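Local coordinates for isomerase/lactonizing enzyme (Agrobacterium tumefaciens, PDB 1RVK), which is of unknown function but, as a magnesium-binding member of the enolase superfamily, probably abstracts a proton beside a carboxylate group of its substrate, at residues A[71-74]-A[80-83]; A[55-60]-A[101-106]; A[38-43]-A[105-110]; A[4-9]-A[64-69]. All blocks are in the same frame, centred on the assembly; numbering follows the deposited sequence.

Contact 1. Residues A[71-74]-A[80-83]; sequences IGED and RLWQ
Glu-73 and Arg-80 meet across the loop that joins helix 59-70 to helix 78-89 in the capping domain of this enolase-superfamily fold, and they illustrate how a salt bridge can rest more on charge than on a well-aimed hydrogen bond. The carboxylate oxygen OE2 of Glu-73 lies 3.1 Å from NH2 of Arg-80, yet the N-H...O angle is only 127°, so the bond is weak. The two flat groups stand 84° apart, almost perpendicular. The aliphatic part of the glutamate also sits at the guanidinium edge: CG of Glu-73 lies in the guanidinium plane, at a very tight and therefore doubtful 3.0 Å from NH2 of Arg-80.

Bends in both chains bring about this crossing. Arg-80 first runs straight from the helix and then bends about the CG-CD bond (chi3 63°), while Glu-73 folds back at its second torsion. Beneath the charged pair, Leu-81 supplies an apolar floor, its CD2 lying 3.5 Å from CG of Glu-73. The charge of Arg-80 is shared, since its NH2 also forms a salt bridge with Asp-77, whereas Asp-74 pairs with Arg-76. Farther out, the loop is held by backbone hydrogen bonds between Ile-3, at the start of strand 3-15, and both Gly-72 and Glu-73. Gly-72, with a positive phi, turns the chain just after the helix ends. Leu-81 reaches on to Val-69, Leu-70 and Leu-108, and its other methyl, CD1, approaches the backbone O of Asp-74 at 3.9 Å.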
loop_
_atom_site.group_PDB
_atom_site.type_symbol
_atom_site.label_atom_id
_atom_site.label_comp_id
_atom_site.label_asym_id
_atom_site.label_seq_id
_atom_site.Cartn_x
_atom_site.Cartn_y
_atom_site.Cartn_z
ATOM N N ILE A 71 -2.631 26.533 6.139
ATOM C CA ILE A 71 -3.464 27.573 6.739
ATOM C C ILE A 71 -3.608 28.832 5.893
ATOM O O ILE A 71 -2.617 29.437 5.487
ATOM C CB ILE A 71 -2.941 27.963 8.143
ATOM C CG1 ILE A 71 -2.942 26.730 9.056
ATOM C CG2 ILE A 71 -3.829 29.046 8.754
ATOM C CD1 ILE A 71 -4.323 26.154 9.320
ATOM N N GLY A 72 -4.857 29.210 5.630
ATOM C CA GLY A 72 -5.142 30.401 4.845
ATOM C C GLY A 72 -5.124 30.188 3.343
ATOM O O GLY A 72 -5.228 31.142 2.568
ATOM N N GLU A 73 -5.018 28.933 2.926
ATOM C CA GLU A 73 -4.957 28.603 1.507
ATOM C C GLU A 73 -6.232 27.923 1.004
ATOM O O GLU A 73 -6.935 27.267 1.766
ATOM C CB GLU A 73 -3.750 27.687 1.273
ATOM C CG GLU A 73 -2.808 28.141 0.175
ATOM C CD GLU A 73 -2.329 29.569 0.357
ATOM O OE1 GLU A 73 -1.638 29.863 1.355
ATOM O OE2 GLU A 73 -2.648 30.403 -0.509
ATOM N N ASP A 74 -6.520 28.094 -0.285
ATOM C CA ASP A 74 -7.688 27.484 -0.926
ATOM C C ASP A 74 -7.401 25.984 -0.934
ATOM O O ASP A 74 -6.436 25.545 -1.557
ATOM C CB ASP A 74 -7.806 28.004 -2.363
ATOM C CG ASP A 74 -9.055 27.515 -3.075
ATOM O OD1 ASP A 74 -9.518 26.387 -2.799
ATOM O OD2 ASP A 74 -9.569 28.263 -3.938
ATOM N N ARG A 80 -0.651 23.043 -6.094
ATOM C CA ARG A 80 0.201 24.088 -5.532
ATOM C C ARG A 80 0.640 23.737 -4.118
ATOM O O ARG A 80 1.796 23.938 -3.753
ATOM C CB ARG A 80 -0.530 25.435 -5.516
ATOM C CG ARG A 80 0.282 26.563 -4.872
ATOM C CD ARG A 80 -0.356 27.922 -5.127
ATOM N NE ARG A 80 -1.684 28.050 -4.531
ATOM C CZ ARG A 80 -1.913 28.254 -3.237
ATOM N NH1 ARG A 80 -0.900 28.355 -2.385
ATOM N NH2 ARG A 80 -3.159 28.367 -2.794
ATOM N N LEU A 81 -0.279 23.198 -3.323
ATOM C CA LEU A 81 0.050 22.847 -1.948
ATOM C C LEU A 81 1.008 21.658 -1.871
ATOM O O LEU A 81 1.915 21.641 -1.036
ATOM C CB LEU A 81 -1.234 22.570 -1.157
ATOM C CG LEU A 81 -2.172 23.784 -1.081
ATOM C CD1 LEU A 81 -3.450 23.421 -0.335
ATOM C CD2 LEU A 81 -1.464 24.929 -0.384
ATOM N N TRP A 82 0.821 20.675 -2.748
ATOM C CA TRP A 82 1.704 19.512 -2.749
ATOM C C TRP A 82 3.103 19.956 -3.149
ATOM O O TRP A 82 4.092 19.560 -2.534
ATOM C CB TRP A 82 1.215 18.448 -3.736
ATOM C CG TRP A 82 1.953 17.147 -3.601
ATOM C CD1 TRP A 82 1.657 16.118 -2.751
ATOM C CD2 TRP A 82 3.149 16.766 -4.290
ATOM N NE1 TRP A 82 2.598 15.120 -2.866
ATOM C CE2 TRP A 82 3.525 15.492 -3.804
ATOM C CE3 TRP A 82 3.944 17.379 -5.270
ATOM C CZ2 TRP A 82 4.663 14.819 -4.263
ATOM C CZ3 TRP A 82 5.079 16.708 -5.727
ATOM C CH2 TRP A 82 5.425 15.442 -5.221
ATOM N N GLN A 83 3.186 20.784 -4.187
ATOM C CA GLN A 83 4.481 21.261 -4.649
ATOM C C GLN A 83 5.169 22.108 -3.582
ATOM O O GLN A 83 6.393 22.071 -3.461
ATOM C CB GLN A 83 4.328 22.056 -5.955
ATOM C CG GLN A 83 3.794 21.228 -7.139
ATOM C CD GLN A 83 4.819 20.266 -7.748
ATOM O OE1 GLN A 83 4.495 19.487 -8.652
ATOM N NE2 GLN A 83 6.053 20.323 -7.265
#

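Contact 2. Residues A[55-60]-A[101-106]; sequences EIVRPH and LAVVDC
Val-103 receives two hydrophobic neighbours, Ile-56 and Val-57, where helix 98-116 faces the chain leading into helix 59-70, within the N-terminal capping domain of the enolase superfamily. The meeting is a light one, made by methyl groups: CG2 of Ile-56 comes to 4.2 Å from CG2 of Val-103, and CG1 of Val-57 to 4.5 Å from CG1 of Val-103. Each branch of Val-103 thus serves one partner. Its CG1 is trans to the backbone N (chi1 -167°), which spreads the two methyls across the incoming turn. Val-57 adopts another setting, with CG1 opposite its own carbonyl carbon (chi1 -68°), and so presents that methyl to the helix.

The turn itself is braced from within: NH1 of Arg-58, the N-cap residue of helix 59-70, gives a hydrogen bond of 2.9 Å to the backbone O of Glu-55, which lies in the guanidinium plane. A separate hydrogen bond, between Thr-100 OG1 and the carbonyl of Ile-56, joins helix 98-116 to the turn. Val-103 also packs on Ser-50 and Thr-52 of strand 47-52, and Val-57 touches Ile-62 of helix 59-70. At other positions of helix 98-116, Leu-101 meets Trp-82 of helix 78-89 and Val-104 meets Val-66 and Leu-70.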
loop_
_atom_site.group_PDB
_atom_site.type_symbol
_atom_site.label_atom_id
_atom_site.label_comp_id
_atom_site.label_asym_id
_atom_site.label_seq_id
_atom_site.Cartn_x
_atom_site.Cartn_y
_atom_site.Cartn_z
ATOM N N GLU A 55 3.923 9.381 14.683
ATOM C CA GLU A 55 5.188 10.063 14.402
ATOM C C GLU A 55 5.208 10.849 13.094
ATOM O O GLU A 55 5.926 11.839 12.965
ATOM C CB GLU A 55 6.345 9.055 14.400
ATOM C CG GLU A 55 6.688 8.494 15.773
ATOM C CD GLU A 55 7.200 9.557 16.729
ATOM O OE1 GLU A 55 6.746 9.575 17.895
ATOM O OE2 GLU A 55 8.060 10.367 16.323
ATOM N N ILE A 56 4.417 10.405 12.128
ATOM C CA ILE A 56 4.362 11.047 10.820
ATOM C C ILE A 56 3.671 12.410 10.842
ATOM O O ILE A 56 3.954 13.271 10.007
ATOM C CB ILE A 56 3.681 10.096 9.812
ATOM C CG1 ILE A 56 4.570 8.864 9.623
ATOM C CG2 ILE A 56 3.437 10.797 8.479
ATOM C CD1 ILE A 56 3.882 7.685 8.951
ATOM N N VAL A 57 2.777 12.609 11.805
ATOM C CA VAL A 57 2.057 13.873 11.937
ATOM C C VAL A 57 2.228 14.446 13.342
ATOM O O VAL A 57 1.315 15.075 13.884
ATOM C CB VAL A 57 0.550 13.696 11.654
ATOM C CG1 VAL A 57 0.329 13.369 10.183
ATOM C CG2 VAL A 57 -0.018 12.593 12.535
ATOM N N ARG A 58 3.400 14.227 13.930
ATOM C CA ARG A 58 3.670 14.738 15.270
ATOM C C ARG A 58 3.765 16.266 15.220
ATOM O O ARG A 58 3.932 16.856 14.150
ATOM C CB ARG A 58 4.959 14.115 15.832
ATOM C CG ARG A 58 6.246 14.449 15.076
ATOM C CD ARG A 58 7.420 13.688 15.686
ATOM N NE ARG A 58 8.717 14.143 15.190
ATOM C CZ ARG A 58 9.199 13.881 13.978
ATOM N NH1 ARG A 58 8.496 13.159 13.116
ATOM N NH2 ARG A 58 10.395 14.343 13.629
ATOM N N PRO A 59 3.641 16.929 16.378
ATOM C CA PRO A 59 3.708 18.391 16.443
ATOM C C PRO A 59 4.844 19.056 15.669
ATOM O O PRO A 59 4.624 20.052 14.977
ATOM C CB PRO A 59 3.784 18.659 17.939
ATOM C CG PRO A 59 2.906 17.568 18.494
ATOM C CD PRO A 59 3.388 16.359 17.714
ATOM N N HIS A 60 6.056 18.520 15.784
ATOM C CA HIS A 60 7.185 19.116 15.081
ATOM C C HIS A 60 6.919 19.298 13.592
ATOM O O HIS A 60 7.207 20.354 13.027
ATOM C CB HIS A 60 8.453 18.277 15.265
ATOM C CG HIS A 60 9.623 18.783 14.478
ATOM N ND1 HIS A 60 9.984 18.257 13.257
ATOM C CD2 HIS A 60 10.477 19.807 14.713
ATOM C CE1 HIS A 60 11.010 18.934 12.773
ATOM N NE2 HIS A 60 11.328 19.881 13.637
ATOM N N LEU A 101 3.691 13.902 3.435
ATOM C CA LEU A 101 3.071 14.462 2.241
ATOM C C LEU A 101 1.825 13.660 1.862
ATOM O O LEU A 101 0.805 14.226 1.468
ATOM C CB LEU A 101 4.060 14.434 1.069
ATOM C CG LEU A 101 5.063 15.577 0.876
ATOM C CD1 LEU A 101 4.336 16.754 0.272
ATOM C CD2 LEU A 101 5.733 15.950 2.188
ATOM N N ALA A 102 1.913 12.339 1.984
ATOM C CA ALA A 102 0.800 11.464 1.627
ATOM C C ALA A 102 -0.455 11.691 2.458
ATOM O O ALA A 102 -1.558 11.766 1.912
ATOM C CB ALA A 102 1.228 10.002 1.734
ATOM N N VAL A 103 -0.295 11.800 3.773
ATOM C CA VAL A 103 -1.450 11.990 4.645
ATOM C C VAL A 103 -2.113 13.340 4.405
ATOM O O VAL A 103 -3.339 13.443 4.388
ATOM C CB VAL A 103 -1.061 11.876 6.132
ATOM C CG1 VAL A 103 -2.324 11.764 6.989
ATOM C CG2 VAL A 103 -0.178 10.665 6.341
ATOM N N VAL A 104 -1.302 14.375 4.215
ATOM C CA VAL A 104 -1.837 15.708 3.971
ATOM C C VAL A 104 -2.591 15.749 2.641
ATOM O O VAL A 104 -3.697 16.286 2.559
ATOM C CB VAL A 104 -0.715 16.763 3.946
ATOM C CG1 VAL A 104 -1.287 18.121 3.578
ATOM C CG2 VAL A 104 -0.038 16.832 5.306
ATOM N N ASP A 105 -1.990 15.179 1.602
ATOM C CA ASP A 105 -2.608 15.151 0.279
ATOM C C ASP A 105 -3.918 14.364 0.343
ATOM O O ASP A 105 -4.918 14.760 -0.252
ATOM C CB ASP A 105 -1.654 14.499 -0.733
ATOM C CG ASP A 105 -2.190 14.530 -2.157
ATOM O OD1 ASP A 105 -2.301 15.631 -2.738
ATOM O OD2 ASP A 105 -2.499 13.449 -2.697
ATOM N N CYS A 106 -3.917 13.254 1.073
ATOM C CA CYS A 106 -5.125 12.441 1.190
ATOM C C CYS A 106 -6.243 13.187 1.909
ATOM O O CYS A 106 -7.398 13.125 1.494
ATOM C CB CYS A 106 -4.820 11.124 1.906
ATOM S SG CYS A 106 -3.975 9.923 0.845
#

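Contact 3. Residues A[38-43]-A[105-110]; sequences LTVRTE and DCALWD
Strand 38-42 and helix 105-110 run in broadly the same direction, their axes 46° apart and 8.2 Å from each other at the closest, with the CA atoms of Val-40 and Ala-107 separated by 6.5 Å. So short a spacing suits the small side chain in the middle: the CB of Ala-107 is met by CD1 of Leu-38 at 3.6 Å and by CG2 of Val-40 at 3.8 Å. The valine spans two helix positions, because its other methyl, CG1, rests 3.9 Å from CD1 of Leu-108. With CG1 of Val-40 antiperiplanar to the backbone N, the fork of the side chain opens over the helix surface. Leu-108 does not start toward the strand, but torsions off the staggered positions, chi1 -103° and chi2 21°, bring its end nearer.

No hydrogen bond joins the two segments. Polar ties form around them instead, as where Asp-110 binds Arg-114 and the backbone N of His-49. The helix packs against strands 30-42 and 47-52, the latter through Ala-107 on Ser-50, while Leu-38 also touches Val-6 and Val-8 of strand 3-15. Such packing is characteristic of the enolase-superfamily capping domain, in which a three-stranded antiparallel meander lies against helices.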
loop_
_atom_site.group_PDB
_atom_site.type_symbol
_atom_site.label_atom_id
_atom_site.label_comp_id
_atom_site.label_asym_id
_atom_site.label_seq_id
_atom_site.Cartn_x
_atom_site.Cartn_y
_atom_site.Cartn_z
ATOM N N LEU A 38 -5.531 12.860 10.868
ATOM C CA LEU A 38 -5.276 14.240 10.486
ATOM C C LEU A 38 -6.573 14.814 9.923
ATOM O O LEU A 38 -7.219 14.187 9.079
ATOM C CB LEU A 38 -4.179 14.297 9.419
ATOM C CG LEU A 38 -3.695 15.653 8.877
ATOM C CD1 LEU A 38 -4.787 16.332 8.082
ATOM C CD2 LEU A 38 -3.235 16.530 10.024
ATOM N N THR A 39 -6.959 15.994 10.400
ATOM C CA THR A 39 -8.172 16.654 9.919
ATOM C C THR A 39 -7.854 18.056 9.401
ATOM O O THR A 39 -7.151 18.825 10.056
ATOM C CB THR A 39 -9.242 16.790 11.036
ATOM O OG1 THR A 39 -9.740 15.494 11.401
ATOM C CG2 THR A 39 -10.403 17.652 10.558
ATOM N N VAL A 40 -8.361 18.370 8.215
ATOM C CA VAL A 40 -8.180 19.688 7.616
ATOM C C VAL A 40 -9.572 20.316 7.550
ATOM O O VAL A 40 -10.506 19.706 7.025
ATOM C CB VAL A 40 -7.594 19.588 6.191
ATOM C CG1 VAL A 40 -7.436 20.984 5.590
ATOM C CG2 VAL A 40 -6.248 18.874 6.233
ATOM N N ARG A 41 -9.715 21.526 8.089
ATOM C CA ARG A 41 -11.010 22.201 8.097
ATOM C C ARG A 41 -10.966 23.554 7.398
ATOM O O ARG A 41 -9.961 24.264 7.457
ATOM C CB ARG A 41 -11.495 22.392 9.542
ATOM C CG ARG A 41 -12.869 23.044 9.660
ATOM C CD ARG A 41 -13.268 23.284 11.118
ATOM N NE ARG A 41 -13.214 22.057 11.909
ATOM C CZ ARG A 41 -12.239 21.756 12.761
ATOM N NH1 ARG A 41 -11.228 22.595 12.944
ATOM N NH2 ARG A 41 -12.268 20.608 13.423
ATOM N N THR A 42 -12.066 23.908 6.739
ATOM C CA THR A 42 -12.166 25.180 6.030
ATOM C C THR A 42 -13.101 26.154 6.755
ATOM O O THR A 42 -13.758 25.790 7.731
ATOM C CB THR A 42 -12.671 24.970 4.590
ATOM O OG1 THR A 42 -13.882 24.206 4.614
ATOM C CG2 THR A 42 -11.630 24.225 3.765
ATOM N N GLU A 43 -13.156 27.390 6.265
ATOM C CA GLU A 43 -13.991 28.437 6.858
ATOM C C GLU A 43 -15.439 28.020 7.090
ATOM O O GLU A 43 -16.022 28.331 8.130
ATOM C CB GLU A 43 -13.995 29.680 5.966
ATOM C CG GLU A 43 -12.629 30.240 5.640
ATOM C CD GLU A 43 -12.696 31.343 4.597
ATOM O OE1 GLU A 43 -13.190 31.078 3.473
ATOM O OE2 GLU A 43 -12.253 32.471 4.906
ATOM N N ASP A 105 -1.990 15.179 1.602
ATOM C CA ASP A 105 -2.608 15.151 0.279
ATOM C C ASP A 105 -3.918 14.364 0.343
ATOM O O ASP A 105 -4.918 14.760 -0.252
ATOM C CB ASP A 105 -1.654 14.499 -0.733
ATOM C CG ASP A 105 -2.190 14.530 -2.157
ATOM O OD1 ASP A 105 -2.301 15.631 -2.738
ATOM O OD2 ASP A 105 -2.499 13.449 -2.697
ATOM N N CYS A 106 -3.917 13.254 1.073
ATOM C CA CYS A 106 -5.125 12.441 1.190
ATOM C C CYS A 106 -6.243 13.187 1.909
ATOM O O CYS A 106 -7.398 13.125 1.494
ATOM C CB CYS A 106 -4.820 11.124 1.906
ATOM S SG CYS A 106 -3.975 9.923 0.845
ATOM N N ALA A 107 -5.903 13.884 2.987
ATOM C CA ALA A 107 -6.894 14.657 3.732
ATOM C C ALA A 107 -7.477 15.753 2.835
ATOM O O ALA A 107 -8.663 16.071 2.922
ATOM C CB ALA A 107 -6.254 15.281 4.976
ATOM N N LEU A 108 -6.641 16.330 1.975
ATOM C CA LEU A 108 -7.102 17.378 1.067
ATOM C C LEU A 108 -8.079 16.808 0.043
ATOM O O LEU A 108 -9.065 17.454 -0.311
ATOM C CB LEU A 108 -5.910 18.028 0.358
ATOM C CG LEU A 108 -5.415 19.405 0.818
ATOM C CD1 LEU A 108 -5.851 19.721 2.236
ATOM C CD2 LEU A 108 -3.907 19.455 0.673
ATOM N N TRP A 109 -7.802 15.603 -0.446
ATOM C CA TRP A 109 -8.701 14.967 -1.401
ATOM C C TRP A 109 -10.017 14.612 -0.711
ATOM O O TRP A 109 -11.095 14.785 -1.284
ATOM C CB TRP A 109 -8.077 13.696 -1.978
ATOM C CG TRP A 109 -7.234 13.925 -3.193
ATOM C CD1 TRP A 109 -5.870 13.907 -3.266
ATOM C CD2 TRP A 109 -7.705 14.186 -4.520
ATOM N NE1 TRP A 109 -5.462 14.139 -4.559
ATOM C CE2 TRP A 109 -6.569 14.312 -5.349
ATOM C CE3 TRP A 109 -8.977 14.325 -5.088
ATOM C CZ2 TRP A 109 -6.668 14.570 -6.722
ATOM C CZ3 TRP A 109 -9.077 14.581 -6.452
ATOM C CH2 TRP A 109 -7.926 14.700 -7.253
ATOM N N ASP A 110 -9.928 14.110 0.519
ATOM C CA ASP A 110 -11.130 13.744 1.264
ATOM C C ASP A 110 -11.975 14.988 1.522
ATOM O O ASP A 110 -13.201 14.943 1.445
ATOM C CB ASP A 110 -10.756 13.082 2.596
ATOM C CG ASP A 110 -11.962 12.504 3.320
ATOM O OD1 ASP A 110 -12.666 11.664 2.722
ATOM O OD2 ASP A 110 -12.205 12.884 4.488
#

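Contact 4. Residues A[4-9]-A[64-69]; sequences TDVEVR and KFVKKV
Lys-67 reaches from its helix across to Val-6 and is linked to it through a single water molecule, the only polar bridge between residues 4-9 and 64-69. The water donates to the backbone O of Val-6 at 2.6 Å and accepts from NZ of Lys-67 at 2.8 Å, giving a partner to a carbonyl on an outer strand of the sheet. The lysine chain is extended beyond CG and lies alongside the valine, its CG 4.1 Å from CB of Val-6 and its CE 3.4 Å from the O of Val-6. At its end NZ also forms a salt bridge with Glu-63, one turn back on the helix.

Deeper in, the meeting is apolar, with CG1 of Val-6 lying 3.9 Å from CG1 of Val-66. Both valines hold CG1 away from their backbone N (chi1 178° and -175°), and the two side chains pass at a slant. The helix opens into a wider pi-type turn at 64-66. On the other face of the strand, NH1 and NH2 of Arg-9 both grip OE1 of Glu-7, which is also bound by Arg-41. Thr-4 and Asp-5 face Arg-41 together in a classic beta bulge. Helix 59-70 packs here on the three-stranded antiparallel sheet of the enolase-superfamily capping domain. Val-6 also touches Leu-38 of strand 30-42 and Leu-70 of helix 59-70, while Val-69 of that helix turns to Leu-85 and Trp-88 of helix 78-89.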
loop_
_atom_site.group_PDB
_atom_site.type_symbol
_atom_site.label_atom_id
_atom_site.label_comp_id
_atom_site.label_asym_id
_atom_site.label_seq_id
_atom_site.Cartn_x
_atom_site.Cartn_y
_atom_site.Cartn_z
ATOM N N THR A 4 -8.780 26.763 7.537
ATOM C CA THR A 4 -8.653 27.493 8.790
ATOM C C THR A 4 -7.988 26.689 9.899
ATOM O O THR A 4 -7.430 27.266 10.832
ATOM C CB THR A 4 -10.029 27.975 9.305
ATOM O OG1 THR A 4 -10.910 26.853 9.450
ATOM C CG2 THR A 4 -10.639 28.974 8.335
ATOM N N ASP A 5 -8.037 25.362 9.801
ATOM C CA ASP A 5 -7.441 24.515 10.834
ATOM C C ASP A 5 -6.844 23.213 10.309
ATOM O O ASP A 5 -7.333 22.637 9.338
ATOM C CB ASP A 5 -8.496 24.146 11.882
ATOM C CG ASP A 5 -9.144 25.357 12.517
ATOM O OD1 ASP A 5 -8.522 25.965 13.412
ATOM O OD2 ASP A 5 -10.279 25.698 12.116
ATOM N N VAL A 6 -5.782 22.765 10.972
ATOM C CA VAL A 6 -5.120 21.499 10.666
ATOM C C VAL A 6 -4.952 20.873 12.047
ATOM O O VAL A 6 -4.223 21.399 12.888
ATOM C CB VAL A 6 -3.733 21.694 10.025
ATOM C CG1 VAL A 6 -3.085 20.334 9.780
ATOM C CG2 VAL A 6 -3.869 22.447 8.713
ATOM N N GLU A 7 -5.639 19.763 12.289
ATOM C CA GLU A 7 -5.579 19.123 13.597
ATOM C C GLU A 7 -5.241 17.640 13.544
ATOM O O GLU A 7 -5.578 16.945 12.590
ATOM C CB GLU A 7 -6.920 19.303 14.308
ATOM C CG GLU A 7 -7.502 20.703 14.155
ATOM C CD GLU A 7 -8.921 20.813 14.685
ATOM O OE1 GLU A 7 -9.713 19.867 14.475
ATOM O OE2 GLU A 7 -9.247 21.852 15.298
ATOM N N VAL A 8 -4.576 17.169 14.592
ATOM C CA VAL A 8 -4.202 15.768 14.699
ATOM C C VAL A 8 -4.795 15.203 15.979
ATOM O O VAL A 8 -4.645 15.784 17.054
ATOM C CB VAL A 8 -2.668 15.589 14.745
ATOM C CG1 VAL A 8 -2.321 14.119 14.983
ATOM C CG2 VAL A 8 -2.052 16.070 13.437
ATOM N N ARG A 9 -5.481 14.074 15.852
ATOM C CA ARG A 9 -6.088 13.408 16.995
ATOM C C ARG A 9 -5.513 12.005 17.076
ATOM O O ARG A 9 -5.672 11.204 16.153
ATOM C CB ARG A 9 -7.611 13.341 16.833
ATOM C CG ARG A 9 -8.298 14.699 16.874
ATOM C CD ARG A 9 -9.794 14.572 16.638
ATOM N NE ARG A 9 -10.493 15.828 16.898
ATOM C CZ ARG A 9 -10.332 16.943 16.190
ATOM N NH1 ARG A 9 -9.494 16.968 15.162
ATOM N NH2 ARG A 9 -11.008 18.038 16.515
ATOM N N LYS A 64 6.037 23.074 12.105
ATOM C CA LYS A 64 7.112 23.577 11.264
ATOM C C LYS A 64 6.847 23.528 9.763
ATOM O O LYS A 64 7.346 24.374 9.021
ATOM C CB LYS A 64 8.411 22.826 11.580
ATOM C CG LYS A 64 9.641 23.395 10.892
ATOM C CD LYS A 64 10.903 22.656 11.307
ATOM C CE LYS A 64 12.138 23.267 10.664
ATOM N NZ LYS A 64 13.383 22.563 11.082
ATOM N N PHE A 65 6.049 22.562 9.310
ATOM C CA PHE A 65 5.792 22.428 7.881
ATOM C C PHE A 65 4.348 22.496 7.391
ATOM O O PHE A 65 4.000 23.368 6.600
ATOM C CB PHE A 65 6.396 21.112 7.374
ATOM C CG PHE A 65 7.838 20.922 7.747
ATOM C CD1 PHE A 65 8.837 21.671 7.130
ATOM C CD2 PHE A 65 8.196 20.004 8.730
ATOM C CE1 PHE A 65 10.177 21.508 7.491
ATOM C CE2 PHE A 65 9.534 19.834 9.097
ATOM C CZ PHE A 65 10.525 20.590 8.475
ATOM N N VAL A 66 3.512 21.571 7.852
ATOM C CA VAL A 66 2.132 21.496 7.379
ATOM C C VAL A 66 1.259 22.732 7.563
ATOM O O VAL A 66 0.634 23.188 6.607
ATOM C CB VAL A 66 1.415 20.269 7.975
ATOM C CG1 VAL A 66 0.020 20.133 7.369
ATOM C CG2 VAL A 66 2.232 19.012 7.692
ATOM N N LYS A 67 1.200 23.282 8.771
ATOM C CA LYS A 67 0.372 24.466 8.982
ATOM C C LYS A 67 0.839 25.661 8.162
ATOM O O LYS A 67 0.023 26.398 7.615
ATOM C CB LYS A 67 0.340 24.842 10.466
ATOM C CG LYS A 67 -0.538 23.924 11.291
ATOM C CD LYS A 67 -0.604 24.369 12.739
ATOM C CE LYS A 67 -1.578 23.506 13.522
ATOM N NZ LYS A 67 -1.644 23.893 14.961
ATOM N N LYS A 68 2.153 25.847 8.068
ATOM C CA LYS A 68 2.708 26.965 7.313
ATOM C C LYS A 68 2.332 26.940 5.837
ATOM O O LYS A 68 2.255 27.982 5.193
ATOM C CB LYS A 68 4.230 26.990 7.444
ATOM C CG LYS A 68 4.733 27.290 8.841
ATOM C CD LYS A 68 6.251 27.355 8.839
ATOM C CE LYS A 68 6.802 27.695 10.209
ATOM N NZ LYS A 68 8.291 27.734 10.176
ATOM N N VAL A 69 2.099 25.749 5.299
ATOM C CA VAL A 69 1.731 25.620 3.897
ATOM C C VAL A 69 0.224 25.697 3.669
ATOM O O VAL A 69 -0.234 26.369 2.745
ATOM C CB VAL A 69 2.238 24.279 3.306
ATOM C CG1 VAL A 69 1.678 24.076 1.899
ATOM C CG2 VAL A 69 3.758 24.270 3.282
HETATM O O HOH W 1 -3.630 21.960 15.378
#

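All four contacts belong to one domain, and their chemistry follows their depth. Contacts 2 and 3 are buried, their side chains meeting through apolar groups alone, and both draw on helix 98-116. Contact 4 has an equally apolar heart but a wet, charged rim, whereas contact 1, partly exposed at the loop between helices 59-70 and 78-89, relies on opposite charges above a single leucine. Contacts 3 and 4 reach adjacent strands of the same sheet, joined by the backbone pair Thr-39 N and Glu-7 O. Contacts 2 and 4 share helix 59-70 and meet where Val-104 touches Val-66. Leu-81 ties contact 1 to the core through Leu-108 of contact 3.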